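Local coordinates for protein leucine--trna ligase (Agrobacterium radiobacter, PDB 5AH5) that probably joins leucine to its cognate tRNA at the expense of ATP, as a class I aminoacyl-tRNA synthetase, at residues Leu637-Ile643 / Ala705-Leu710. Numbering follows the deposited sequence.
Sequences LRSSSAI and AGSLRL
Arg709 reaches from its helix to bind three backbone carbonyls: Leu637 O in helix 634-639, and Ser640 O and Ala642 O in the loop that follows. NH1 donates to Ser640 O at 2.7 Å and to Ala642 O at 2.8 Å, the latter lying in the guanidinium plane. NH2 donates to Leu637 O (2.8 Å) from above that carbonyl's plane, and weakly to Ser640 O. The Arg709 chain bends at chi2 (-145°) and runs straight at chi3, bringing CD to 3.3 Å from Ala642 O. Leu637 CD2 sits over the centre of one face of the Arg709 guanidinium; the same methyl packs on Ala705 and meets Leu708 CD1 at 4.0 Å, the two leucines crossing at about a right angle. Ser640, with OG anti to its N (chi1 -174°), accepts from Ala642 N in an ST turn while its CB rests on Ala705 CB. Ala642 CB lies 3.8 Å from Gly706 CA, where no side chain intervenes. Arg709 NH2 also bonds Ser730 O, tying in the loop after helix 720-729. The contact joins segment 637-643 to helix 701-715 of the helical anticodon-binding domain, with Leu637 and Leu708 against helix 617-632 and Leu710 against helix 653-674.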
ATOM      1  N   LEU B 637     -23.205  35.723 -15.073  1.00 47.46           N
ATOM      2  CA  LEU B 637     -22.128  34.922 -15.658  1.00 44.46           C
ATOM      3  C   LEU B 637     -21.853  35.274 -17.093  1.00 41.07           C
ATOM      4  O   LEU B 637     -20.705  35.414 -17.497  1.00 40.18           O
ATOM      5  CB  LEU B 637     -22.425  33.420 -15.544  1.00 41.30           C
ATOM      6  CG  LEU B 637     -22.234  32.942 -14.114  1.00 38.06           C
ATOM      7  CD1 LEU B 637     -22.824  31.546 -13.974  1.00 41.24           C
ATOM      8  CD2 LEU B 637     -20.753  32.937 -13.771  1.00 41.31           C
ATOM      9  N   ARG B 638     -22.899  35.413 -17.865  1.00 44.42           N
ATOM     10  CA  ARG B 638     -22.730  35.708 -19.270  1.00 56.83           C
ATOM     11  C   ARG B 638     -22.291  37.174 -19.529  1.00 57.03           C
ATOM     12  O   ARG B 638     -21.880  37.492 -20.638  1.00 60.43           O
ATOM     13  CB  ARG B 638     -23.976  35.252 -20.040  1.00 62.78           C
ATOM     14  CG  ARG B 638     -24.100  33.715 -20.003  1.00 69.60           C
ATOM     15  CD  ARG B 638     -25.304  33.158 -20.756  1.00 79.26           C
ATOM     16  NE  ARG B 638     -25.160  31.706 -20.980  1.00 93.13           N
ATOM     17  CZ  ARG B 638     -26.157  30.828 -21.215  1.00 93.97           C
ATOM     18  NH1 ARG B 638     -27.437  31.209 -21.265  1.00 86.19           N
ATOM     19  NH2 ARG B 638     -25.869  29.530 -21.394  1.00 84.88           N
ATOM     20  N   SER B 639     -22.291  38.007 -18.483  1.00 54.95           N
ATOM     21  CA  SER B 639     -21.895  39.404 -18.542  1.00 53.86           C
ATOM     22  C   SER B 639     -20.450  39.669 -18.122  1.00 53.55           C
ATOM     23  O   SER B 639     -19.906  40.726 -18.473  1.00 55.94           O
ATOM     24  CB  SER B 639     -22.855  40.259 -17.664  1.00 53.43           C
ATOM     25  OG  SER B 639     -22.386  40.411 -16.314  1.00 56.86           O
ATOM     26  N   SER B 640     -19.854  38.765 -17.330  1.00 47.04           N
ATOM     27  CA  SER B 640     -18.451  38.855 -16.975  1.00 45.48           C
ATOM     28  C   SER B 640     -17.648  37.588 -17.360  1.00 49.25           C
ATOM     29  O   SER B 640     -18.081  36.465 -17.110  1.00 47.98           O
ATOM     30  CB  SER B 640     -18.318  39.064 -15.501  1.00 44.22           C
ATOM     31  OG  SER B 640     -16.947  39.302 -15.173  1.00 53.20           O
ATOM     32  N   SER B 641     -16.455  37.787 -17.907  1.00 39.36           N
ATOM     33  CA  SER B 641     -15.562  36.705 -18.271  1.00 42.28           C
ATOM     34  C   SER B 641     -14.711  36.289 -17.084  1.00 41.45           C
ATOM     35  O   SER B 641     -13.828  35.473 -17.256  1.00 41.07           O
ATOM     36  CB  SER B 641     -14.629  37.197 -19.390  1.00 45.72           C
ATOM     37  OG  SER B 641     -13.691  38.172 -18.862  1.00 42.73           O
ATOM     38  N   ALA B 642     -14.939  36.845 -15.892  1.00 36.55           N
ATOM     39  CA  ALA B 642     -14.074  36.598 -14.768  1.00 40.68           C
ATOM     40  C   ALA B 642     -14.018  35.089 -14.381  1.00 41.62           C
ATOM     41  O   ALA B 642     -15.069  34.472 -14.195  1.00 41.30           O
ATOM     42  CB  ALA B 642     -14.536  37.401 -13.571  1.00 40.84           C
ATOM     43  N   ILE B 643     -12.797  34.553 -14.254  1.00 38.46           N
ATOM     44  CA  ILE B 643     -12.526  33.179 -13.814  1.00 37.33           C
ATOM     45  C   ILE B 643     -11.947  33.168 -12.437  1.00 40.28           C
ATOM     46  O   ILE B 643     -11.719  32.093 -11.880  1.00 41.37           O
ATOM     47  CB  ILE B 643     -11.591  32.407 -14.794  1.00 39.71           C
ATOM     48  CG1 ILE B 643     -10.153  32.959 -14.776  1.00 39.06           C
ATOM     49  CG2 ILE B 643     -12.198  32.415 -16.175  1.00 36.07           C
ATOM     50  CD1 ILE B 643      -9.110  32.134 -15.542  1.00 36.99           C
ATOM     51  N   ALA B 705     -19.510  36.541 -10.508  1.00 37.93           N
ATOM     52  CA  ALA B 705     -19.134  35.673 -11.639  1.00 40.10           C
ATOM     53  C   ALA B 705     -17.748  35.003 -11.404  1.00 41.22           C
ATOM     54  O   ALA B 705     -17.572  33.790 -11.625  1.00 40.89           O
ATOM     55  CB  ALA B 705     -19.134  36.428 -12.936  1.00 37.01           C
ATOM     56  N   GLY B 706     -16.798  35.773 -10.913  1.00 32.98           N
ATOM     57  CA  GLY B 706     -15.481  35.260 -10.544  1.00 32.60           C
ATOM     58  C   GLY B 706     -15.471  34.212  -9.451  1.00 37.86           C
ATOM     59  O   GLY B 706     -14.635  33.288  -9.478  1.00 30.75           O
ATOM     60  N   SER B 707     -16.375  34.360  -8.480  1.00 33.59           N
ATOM     61  CA  SER B 707     -16.511  33.438  -7.383  1.00 32.29           C
ATOM     62  C   SER B 707     -17.101  32.119  -7.814  1.00 28.38           C
ATOM     63  O   SER B 707     -16.753  31.113  -7.254  1.00 26.06           O
ATOM     64  CB  SER B 707     -17.427  34.005  -6.288  1.00 37.31           C
ATOM     65  OG  SER B 707     -16.882  35.188  -5.755  1.00 41.58           O
ATOM     66  N   LEU B 708     -18.083  32.183  -8.692  1.00 27.54           N
ATOM     67  CA  LEU B 708     -18.777  31.040  -9.178  1.00 32.65           C
ATOM     68  C   LEU B 708     -17.845  30.215 -10.075  1.00 34.89           C
ATOM     69  O   LEU B 708     -17.806  29.006  -9.949  1.00 37.52           O
ATOM     70  CB  LEU B 708     -20.008  31.476  -9.967  1.00 32.36           C
ATOM     71  CG  LEU B 708     -21.165  32.068  -9.123  1.00 32.84           C
ATOM     72  CD1 LEU B 708     -22.234  32.572 -10.050  1.00 37.34           C
ATOM     73  CD2 LEU B 708     -21.764  31.067  -8.177  1.00 36.32           C
ATOM     74  N   ARG B 709     -17.132  30.878 -10.981  1.00 31.81           N
ATOM     75  CA  ARG B 709     -16.140  30.231 -11.818  1.00 34.47           C
ATOM     76  C   ARG B 709     -14.985  29.663 -10.976  1.00 36.12           C
ATOM     77  O   ARG B 709     -14.508  28.567 -11.227  1.00 29.43           O
ATOM     78  CB  ARG B 709     -15.640  31.172 -12.912  1.00 31.49           C
ATOM     79  CG  ARG B 709     -16.740  31.443 -13.912  1.00 33.13           C
ATOM     80  CD  ARG B 709     -16.254  31.588 -15.333  1.00 33.58           C
ATOM     81  NE  ARG B 709     -17.392  31.925 -16.192  1.00 37.66           N
ATOM     82  CZ  ARG B 709     -17.851  33.161 -16.404  1.00 38.07           C
ATOM     83  NH1 ARG B 709     -17.306  34.215 -15.775  1.00 37.75           N
ATOM     84  NH2 ARG B 709     -18.869  33.338 -17.205  1.00 34.67           N
ATOM     85  N   LEU B 710     -14.637  30.344  -9.905  1.00 32.05           N
ATOM     86  CA  LEU B 710     -13.611  29.847  -9.026  1.00 34.93           C
ATOM     87  C   LEU B 710     -14.091  28.607  -8.269  1.00 35.40           C
ATOM     88  O   LEU B 710     -13.332  27.661  -8.122  1.00 34.63           O
ATOM     89  CB  LEU B 710     -13.172  30.953  -8.103  1.00 41.72           C
ATOM     90  CG  LEU B 710     -11.786  31.044  -7.506  1.00 50.19           C
ATOM     91  CD1 LEU B 710     -10.687  30.932  -8.570  1.00 54.81           C
ATOM     92  CD2 LEU B 710     -11.669  32.377  -6.736  1.00 51.19           C
TER